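Local atomic coordinates of predicted component of a thermophile-specific DNA repair system, contains a RAMP domain (Methanopyrus kandleri, PDB entry 4N0L), a protein that binds RNA, probably crRNA, as the Csm3 subunit of a type III-A CRISPR system of antiviral defence, and carries a bound zinc ion. Residues 36-41 with 47-52; 224-229 with 270-275. All coordinates share one frame; numbering follows the deposited sequence. Where two conformers were deposited one is given.

Contact 1 of 2, residues 36-41 with 47-52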
ATOM      1  N   ASN A  36       2.300 -12.656 -11.489  1.00 26.85           N
ATOM      2  CA  ASN A  36       3.500 -12.725 -10.653  1.00 30.19           C
ATOM      3  C   ASN A  36       4.331 -11.447 -10.736  1.00 29.96           C
ATOM      4  O   ASN A  36       4.935 -11.161 -11.770  1.00 29.88           O
ATOM      5  CB  ASN A  36       4.360 -13.933 -11.039  1.00 27.07           C
ATOM      6  CG  ASN A  36       5.635 -14.033 -10.214  1.00 26.99           C
ATOM      7  OD1 ASN A  36       5.703 -13.541  -9.087  1.00 24.33           O
ATOM      8  ND2 ASN A  36       6.653 -14.684 -10.774  1.00 22.96           N
ATOM      9  N   PRO A  37       4.370 -10.678  -9.637  1.00 26.82           N
ATOM     10  CA  PRO A  37       5.056  -9.382  -9.584  1.00 27.91           C
ATOM     11  C   PRO A  37       6.576  -9.506  -9.536  1.00 30.94           C
ATOM     12  O   PRO A  37       7.278  -8.538  -9.840  1.00 29.03           O
ATOM     13  CB  PRO A  37       4.528  -8.767  -8.287  1.00 26.13           C
ATOM     14  CG  PRO A  37       4.245  -9.945  -7.419  1.00 23.05           C
ATOM     15  CD  PRO A  37       3.744 -11.022  -8.346  1.00 22.04           C
ATOM     16  N   VAL A  38       7.076 -10.680  -9.165  1.00 27.18           N
ATOM     17  CA  VAL A  38       8.515 -10.907  -9.113  1.00 26.89           C
ATOM     18  C   VAL A  38       9.070 -10.997 -10.527  1.00 26.00           C
ATOM     19  O   VAL A  38       8.766 -11.932 -11.266  1.00 29.86           O
ATOM     20  CB  VAL A  38       8.867 -12.190  -8.338  1.00 29.92           C
ATOM     21  CG1 VAL A  38      10.371 -12.418  -8.348  1.00 29.44           C
ATOM     22  CG2 VAL A  38       8.348 -12.105  -6.912  1.00 28.79           C
ATOM     23  N   ILE A  39       9.876 -10.013 -10.907  1.00 25.64           N
ATOM     24  CA  ILE A  39      10.393  -9.939 -12.269  1.00 27.67           C
ATOM     25  C   ILE A  39      11.894  -9.680 -12.296  1.00 32.76           C
ATOM     26  O   ILE A  39      12.493  -9.327 -11.282  1.00 30.46           O
ATOM     27  CB  ILE A  39       9.682  -8.836 -13.085  1.00 25.20           C
ATOM     28  CG1 ILE A  39       9.920  -7.464 -12.451  1.00 25.67           C
ATOM     29  CG2 ILE A  39       8.190  -9.114 -13.185  1.00 19.58           C
ATOM     30  CD1 ILE A  39       9.454  -6.306 -13.314  1.00 25.55           C
ATOM     31  N   ARG A  40      12.494  -9.867 -13.467  1.00 40.38           N
ATOM     32  CA  ARG A  40      13.923  -9.649 -13.651  1.00 44.57           C
ATOM     33  C   ARG A  40      14.239  -8.169 -13.832  1.00 44.67           C
ATOM     34  O   ARG A  40      13.570  -7.470 -14.594  1.00 45.79           O
ATOM     35  CB  ARG A  40      14.433 -10.439 -14.858  1.00 50.50           C
ATOM     36  CG  ARG A  40      15.946 -10.492 -14.980  1.00 53.28           C
ATOM     37  CD  ARG A  40      16.561 -11.469 -13.998  1.00 58.59           C
ATOM     38  NE  ARG A  40      16.399 -12.854 -14.429  1.00 62.23           N
ATOM     39  CZ  ARG A  40      17.110 -13.872 -13.954  1.00 61.79           C
ATOM     40  NH1 ARG A  40      18.044 -13.663 -13.035  1.00 57.49           N
ATOM     41  NH2 ARG A  40      16.893 -15.100 -14.404  1.00 64.20           N
ATOM     42  N   ASP A  41      15.259  -7.698 -13.124  1.00 43.86           N
ATOM     43  CA  ASP A  41      15.716  -6.322 -13.266  1.00 47.24           C
ATOM     44  C   ASP A  41      16.743  -6.239 -14.389  1.00 50.70           C
ATOM     45  O   ASP A  41      17.802  -6.861 -14.310  1.00 45.72           O
ATOM     46  CB  ASP A  41      16.316  -5.811 -11.956  1.00 48.96           C
ATOM     47  CG  ASP A  41      16.862  -4.400 -12.073  1.00 54.87           C
ATOM     48  OD1 ASP A  41      17.582  -3.964 -11.150  1.00 55.80           O
ATOM     49  OD2 ASP A  41      16.586  -3.734 -13.092  1.00 59.02           O
ATOM     50  N   PRO A  47      16.259 -10.714  -9.708  1.00 42.92           N
ATOM     51  CA  PRO A  47      14.818 -10.535  -9.528  1.00 38.11           C
ATOM     52  C   PRO A  47      14.515  -9.485  -8.471  1.00 33.80           C
ATOM     53  O   PRO A  47      15.312  -9.289  -7.553  1.00 31.10           O
ATOM     54  CB  PRO A  47      14.347 -11.919  -9.081  1.00 41.13           C
ATOM     55  CG  PRO A  47      15.541 -12.506  -8.413  1.00 44.84           C
ATOM     56  CD  PRO A  47      16.702 -12.039  -9.243  1.00 44.57           C
ATOM     57  N   TYR A  48      13.377  -8.816  -8.603  1.00 28.99           N
ATOM     58  CA  TYR A  48      12.983  -7.807  -7.634  1.00 26.21           C
ATOM     59  C   TYR A  48      11.482  -7.583  -7.707  1.00 29.50           C
ATOM     60  O   TYR A  48      10.817  -8.086  -8.610  1.00 34.73           O
ATOM     61  CB  TYR A  48      13.742  -6.495  -7.875  1.00 25.34           C
ATOM     62  CG  TYR A  48      13.185  -5.624  -8.982  1.00 26.03           C
ATOM     63  CD1 TYR A  48      12.682  -4.360  -8.704  1.00 28.20           C
ATOM     64  CD2 TYR A  48      13.159  -6.064 -10.301  1.00 25.63           C
ATOM     65  CE1 TYR A  48      12.172  -3.555  -9.705  1.00 28.85           C
ATOM     66  CE2 TYR A  48      12.648  -5.265 -11.312  1.00 24.66           C
ATOM     67  CZ  TYR A  48      12.156  -4.011 -11.006  1.00 26.68           C
ATOM     68  OH  TYR A  48      11.645  -3.207 -11.999  1.00 26.49           O
ATOM     69  N   VAL A  49      10.948  -6.847  -6.740  1.00 27.33           N
ATOM     70  CA  VAL A  49       9.531  -6.514  -6.747  1.00 24.08           C
ATOM     71  C   VAL A  49       9.356  -5.006  -6.876  1.00 25.32           C
ATOM     72  O   VAL A  49       9.690  -4.260  -5.953  1.00 27.06           O
ATOM     73  CB  VAL A  49       8.821  -7.004  -5.478  1.00 23.50           C
ATOM     74  CG1 VAL A  49       7.323  -6.781  -5.600  1.00 17.33           C
ATOM     75  CG2 VAL A  49       9.125  -8.477  -5.238  1.00 16.95           C
ATOM     76  N   PRO A  50       8.850  -4.552  -8.033  1.00 21.88           N
ATOM     77  CA  PRO A  50       8.598  -3.127  -8.275  1.00 22.56           C
ATOM     78  C   PRO A  50       7.659  -2.529  -7.234  1.00 19.73           C
ATOM     79  O   PRO A  50       6.720  -3.198  -6.795  1.00 19.76           O
ATOM     80  CB  PRO A  50       7.952  -3.113  -9.663  1.00 25.34           C
ATOM     81  CG  PRO A  50       8.418  -4.374 -10.313  1.00 22.13           C
ATOM     82  CD  PRO A  50       8.540  -5.381  -9.209  1.00 18.63           C
ATOM     83  N   GLY A  51       7.921  -1.288  -6.840  1.00 16.13           N
ATOM     84  CA  GLY A  51       7.091  -0.606  -5.866  1.00 19.23           C
ATOM     85  C   GLY A  51       5.647  -0.489  -6.314  1.00 22.96           C
ATOM     86  O   GLY A  51       4.724  -0.651  -5.512  1.00 25.04           O
ATOM     87  N   SER A  52       5.452  -0.214  -7.600  1.00 18.06           N
ATOM     88  CA  SER A  52       4.112  -0.060  -8.150  1.00 21.83           C
ATOM     89  C   SER A  52       3.322  -1.365  -8.069  1.00 24.34           C
ATOM     90  O   SER A  52       2.117  -1.347  -7.820  1.00 23.65           O
ATOM     91  CB  SER A  52       4.180   0.431  -9.598  1.00 21.09           C
ATOM     92  OG  SER A  52       4.958  -0.441 -10.401  1.00 26.21           O
TER
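The Tyr48 ring meets Asp41 CB obliquely, 3.6 Å from Tyr48 CD2, and has Arg40 O at its edge, near its plane. Over one face lies Pro50 of the ring's own segment, with Pro50 CD 4.1 Å above the ring plane, offset toward the rim. Outside the two segments, Tyr48 also stacks with the His178 ring.

The motif is a small beta hairpin of strands 39-40 and 47-48, followed, after Val49 and Pro50, by helix 51-69. Ile39 and Tyr48 form an antiparallel hydrogen-bonded pair. Ile39 N donates to Tyr48 O at 3.1 Å, almost straight at 170°. Tyr48 N returns a bond to Ile39 O at 2.9 Å, more bent. Ile39 O also receives a CA-H contact from Pro47 CA. Pro47, which has no N-H to give, forms the next, non-hydrogen-bonded pair with Arg40.

The Ile39 and Tyr48 side chains share one face of the hairpin and lie side by side. Ile39 CG1 and Tyr48 CG each lie between the backbone N and the carbonyl carbon (chi1 62° for Ile39, 81° for Tyr48). This brings Ile39 CG1 to 3.7 Å from Tyr48 CE2. Beyond the strands, Val38 packs its two branches separately, CG1 against Pro47 CB and CG2 against Val49 CG2. Val218 of strand 217-218 covers both Val38 and Pro47.

Arg40 and Asp41 bond to the turn between the strands: Arg40 NH1 to Gly45 O, and Asp41 OD1 to Ser44 OG. Before strand 39-40, Asn36 OD1 accepts from Val38 N in an Asx turn, with the donor well above the carbonyl plane. Pro50 takes the N-cap position of helix 51-69, and its CG touches Ile39 CD1 at 3.7 Å.

Contact 2 of 2, residues 224-229 with 270-275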
ATOM      1  N   PHE A 224      13.997  -8.952   0.433  1.00 26.71           N
ATOM      2  CA  PHE A 224      14.037  -7.761  -0.397  1.00 21.07           C
ATOM      3  C   PHE A 224      13.823  -6.526   0.463  1.00 20.42           C
ATOM      4  O   PHE A 224      12.984  -6.527   1.362  1.00 22.94           O
ATOM      5  CB  PHE A 224      12.987  -7.844  -1.512  1.00 22.41           C
ATOM      6  CG  PHE A 224      13.178  -9.019  -2.437  1.00 26.54           C
ATOM      7  CD1 PHE A 224      12.787 -10.297  -2.056  1.00 25.96           C
ATOM      8  CD2 PHE A 224      13.761  -8.847  -3.682  1.00 25.12           C
ATOM      9  CE1 PHE A 224      12.971 -11.379  -2.901  1.00 22.18           C
ATOM     10  CE2 PHE A 224      13.946  -9.927  -4.533  1.00 30.19           C
ATOM     11  CZ  PHE A 224      13.551 -11.195  -4.139  1.00 26.05           C
ATOM     12  N   GLY A 225      14.615  -5.489   0.210  1.00 23.67           N
ATOM     13  CA  GLY A 225      14.538  -4.257   0.974  1.00 23.49           C
ATOM     14  C   GLY A 225      13.158  -3.635   0.955  1.00 23.45           C
ATOM     15  O   GLY A 225      12.528  -3.545  -0.097  1.00 24.88           O
ATOM     16  N   LEU A 226      12.693  -3.223   2.121  1.00 24.88           N
ATOM     17  CA  LEU A 226      11.407  -2.571   2.256  1.00 25.72           C
ATOM     18  C   LEU A 226      11.570  -1.153   2.779  1.00 25.06           C
ATOM     19  O   LEU A 226      11.934  -0.935   3.921  1.00 19.97           O
ATOM     20  CB  LEU A 226      10.485  -3.367   3.171  1.00 24.76           C
ATOM     21  CG  LEU A 226       9.065  -2.829   3.304  1.00 24.82           C
ATOM     22  CD1 LEU A 226       8.319  -2.920   1.985  1.00 20.17           C
ATOM     23  CD2 LEU A 226       8.311  -3.571   4.388  1.00 26.19           C
ATOM     24  N   GLU A 227      11.317  -0.187   1.928  1.00 24.23           N
ATOM     25  CA  GLU A 227      10.911   1.174   2.141  0.50 26.68           C
ATOM     26  C   GLU A 227       9.420   1.700   1.510  1.00 26.63           C
ATOM     27  O   GLU A 227       8.929   1.791   0.335  1.00 25.04           O
ATOM     28  CB  GLU A 227      12.047   2.021   1.566  0.50 31.89           C
ATOM     29  CG  GLU A 227      12.082   3.433   2.131  0.50 43.32           C
ATOM     30  CD  GLU A 227      13.158   4.296   1.503  0.50 52.15           C
ATOM     31  OE1 GLU A 227      12.829   5.404   1.025  0.50 52.61           O
ATOM     32  OE2 GLU A 227      14.333   3.873   1.502  0.50 55.23           O
ATOM     33  N   VAL A 228       8.700   2.067   2.563  1.00 25.97           N
ATOM     34  CA  VAL A 228       7.383   2.576   2.207  1.00 22.27           C
ATOM     35  C   VAL A 228       7.224   3.981   2.772  1.00 26.75           C
ATOM     36  O   VAL A 228       7.343   4.186   3.980  1.00 27.65           O
ATOM     37  CB  VAL A 228       6.258   1.668   2.738  1.00 22.77           C
ATOM     38  CG1 VAL A 228       4.906   2.135   2.225  1.00 16.75           C
ATOM     39  CG2 VAL A 228       6.506   0.220   2.338  1.00 23.72           C
ATOM     40  N   VAL A 229       6.953   4.948   1.899  1.00 24.75           N
ATOM     41  CA  VAL A 229       6.842   6.340   2.323  1.00 25.31           C
ATOM     42  C   VAL A 229       5.388   6.800   2.331  1.00 21.13           C
ATOM     43  O   VAL A 229       4.709   6.760   1.306  1.00 20.60           O
ATOM     44  CB  VAL A 229       7.658   7.283   1.408  1.00 23.97           C
ATOM     45  CG1 VAL A 229       7.613   8.705   1.947  1.00 21.48           C
ATOM     46  CG2 VAL A 229       9.097   6.806   1.289  1.00 18.90           C
ATOM     47  N   PHE A 270       6.211  -9.017   5.885  1.00 19.34           N
ATOM     48  CA  PHE A 270       6.747  -7.664   5.957  1.00 22.93           C
ATOM     49  C   PHE A 270       7.371  -7.425   7.324  1.00 23.72           C
ATOM     50  O   PHE A 270       6.671  -7.157   8.300  1.00 27.44           O
ATOM     51  CB  PHE A 270       5.657  -6.628   5.673  1.00 20.39           C
ATOM     52  CG  PHE A 270       5.103  -6.704   4.280  1.00 20.13           C
ATOM     53  CD1 PHE A 270       3.943  -7.414   4.016  1.00 10.83           C
ATOM     54  CD2 PHE A 270       5.752  -6.071   3.229  1.00 23.21           C
ATOM     55  CE1 PHE A 270       3.436  -7.488   2.732  1.00 17.44           C
ATOM     56  CE2 PHE A 270       5.251  -6.140   1.942  1.00 22.74           C
ATOM     57  CZ  PHE A 270       4.090  -6.850   1.691  1.00 20.83           C
ATOM     58  N   ARG A 271       8.694  -7.506   7.385  1.00 20.27           N
ATOM     59  CA  ARG A 271       9.402  -7.326   8.643  1.00 18.33           C
ATOM     60  C   ARG A 271       9.788  -5.861   8.770  1.00 23.22           C
ATOM     61  O   ARG A 271      10.753  -5.403   8.162  1.00 24.43           O
ATOM     62  CB  ARG A 271      10.636  -8.228   8.709  1.00 19.97           C
ATOM     63  CG  ARG A 271      10.299  -9.711   8.774  1.00 21.90           C
ATOM     64  CD  ARG A 271      11.538 -10.589   8.707  1.00 25.53           C
ATOM     65  NE  ARG A 271      11.200 -12.001   8.875  1.00 33.95           N
ATOM     66  CZ  ARG A 271      11.977 -12.896   9.476  1.00 35.19           C
ATOM     67  NH1 ARG A 271      13.158 -12.540   9.964  1.00 37.28           N
ATOM     68  NH2 ARG A 271      11.576 -14.158   9.581  1.00 28.91           N
ATOM     69  N   ILE A 272       9.010  -5.127   9.556  1.00 23.49           N
ATOM     70  CA  ILE A 272       9.147  -3.681   9.637  1.00 22.83           C
ATOM     71  C   ILE A 272       9.862  -3.292  10.923  1.00 20.97           C
ATOM     72  O   ILE A 272       9.323  -3.446  12.019  1.00 20.21           O
ATOM     73  CB  ILE A 272       7.777  -2.990   9.562  1.00 21.37           C
ATOM     74  CG1 ILE A 272       7.068  -3.381   8.263  1.00 21.71           C
ATOM     75  CG2 ILE A 272       7.935  -1.483   9.667  1.00 21.91           C
ATOM     76  CD1 ILE A 272       5.606  -2.985   8.209  1.00 23.13           C
ATOM     77  N   ALA A 273      11.082  -2.791  10.778  1.00 22.44           N
ATOM     78  CA  ALA A 273      11.945  -2.525  11.921  1.00 20.49           C
ATOM     79  C   ALA A 273      11.661  -1.174  12.571  1.00 25.52           C
ATOM     80  O   ALA A 273      11.838  -1.015  13.781  1.00 27.20           O
ATOM     81  CB  ALA A 273      13.403  -2.602  11.498  1.00 17.21           C
ATOM     82  N   ALA A 274      11.208  -0.206  11.781  1.00 23.76           N
ATOM     83  CA  ALA A 274      11.008   1.138  12.306  1.00 22.55           C
ATOM     84  C   ALA A 274      10.061   1.991  11.471  1.00 28.59           C
ATOM     85  O   ALA A 274       9.940   1.813  10.257  1.00 25.26           O
ATOM     86  CB  ALA A 274      12.348   1.845  12.438  1.00 20.42           C
ATOM     87  N   LEU A 275       9.383   2.916  12.147  1.00 31.26           N
ATOM     88  CA  LEU A 275       8.649   3.988  11.482  1.00 30.70           C
ATOM     89  C   LEU A 275       9.428   5.287  11.645  1.00 29.21           C
ATOM     90  O   LEU A 275       9.629   5.760  12.763  1.00 28.87           O
ATOM     91  CB  LEU A 275       7.239   4.136  12.058  1.00 33.81           C
ATOM     92  CG  LEU A 275       6.093   3.290  11.492  1.00 38.79           C
ATOM     93  CD1 LEU A 275       6.531   1.867  11.170  1.00 36.74           C
ATOM     94  CD2 LEU A 275       4.927   3.283  12.466  1.00 42.49           C
TER
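Leu226 makes both apolar contacts here through one methyl, CD2. This methyl lies at the edge of the Phe270 ring, near its plane, 3.8 Å from Phe270 CD2. The two side chains cross at about a right angle. The same methyl reaches Ile272 CG1 at 4.1 Å. Leu226 gets there with CG anti to its backbone N (chi1 -176°), its side chain leaving the strand toward segment 270-275.

No hydrogen bond joins the two segments. They belong to strands 223-231 and 268-278 of the antiparallel sheet of the RRM-like fold, and strand 7-16 runs between them. The CA atoms of Leu226 and Ile272 are therefore 7.8 Å apart, and the contact reaches across the middle strand on one face of the sheet. Leu249, Val252 and Met246 of helix 238-255 pack on Phe270 and Ile272 and help bury this face.

A backbone hydrogen bond links Leu226 with Gly12 of the middle strand. On the other side of that strand the register is irregular: a classic beta bulge sets Ala273 and Ala274 together opposite Val11. Ile272 O accepts from a side-chain donor, Trp336 NE1.

In the fold
Contact 1 closes before contact 2 opens along the chain, and their centres lie about 16 Å apart. Contact 1 is a local hairpin leading into helix 51-69. Contact 2 spans strands 223-231 and 268-278 across strand 7-16 in the main antiparallel sheet. The segments touch at Phe224, just before Gly225 and Leu226 in the chain, where Phe224 CE2 lies 3.4 Å from Pro47 O. Residues 175-178, just after strand 172-174, form a second bridge: Ala177 bonds Val49, and His178 bonds Gly225. The hairpin thus sits against one end of strand 223-231, joined to the RRM-like core. Both contacts lie away from the zinc site of His86, Cys88, Cys115 and Cys118.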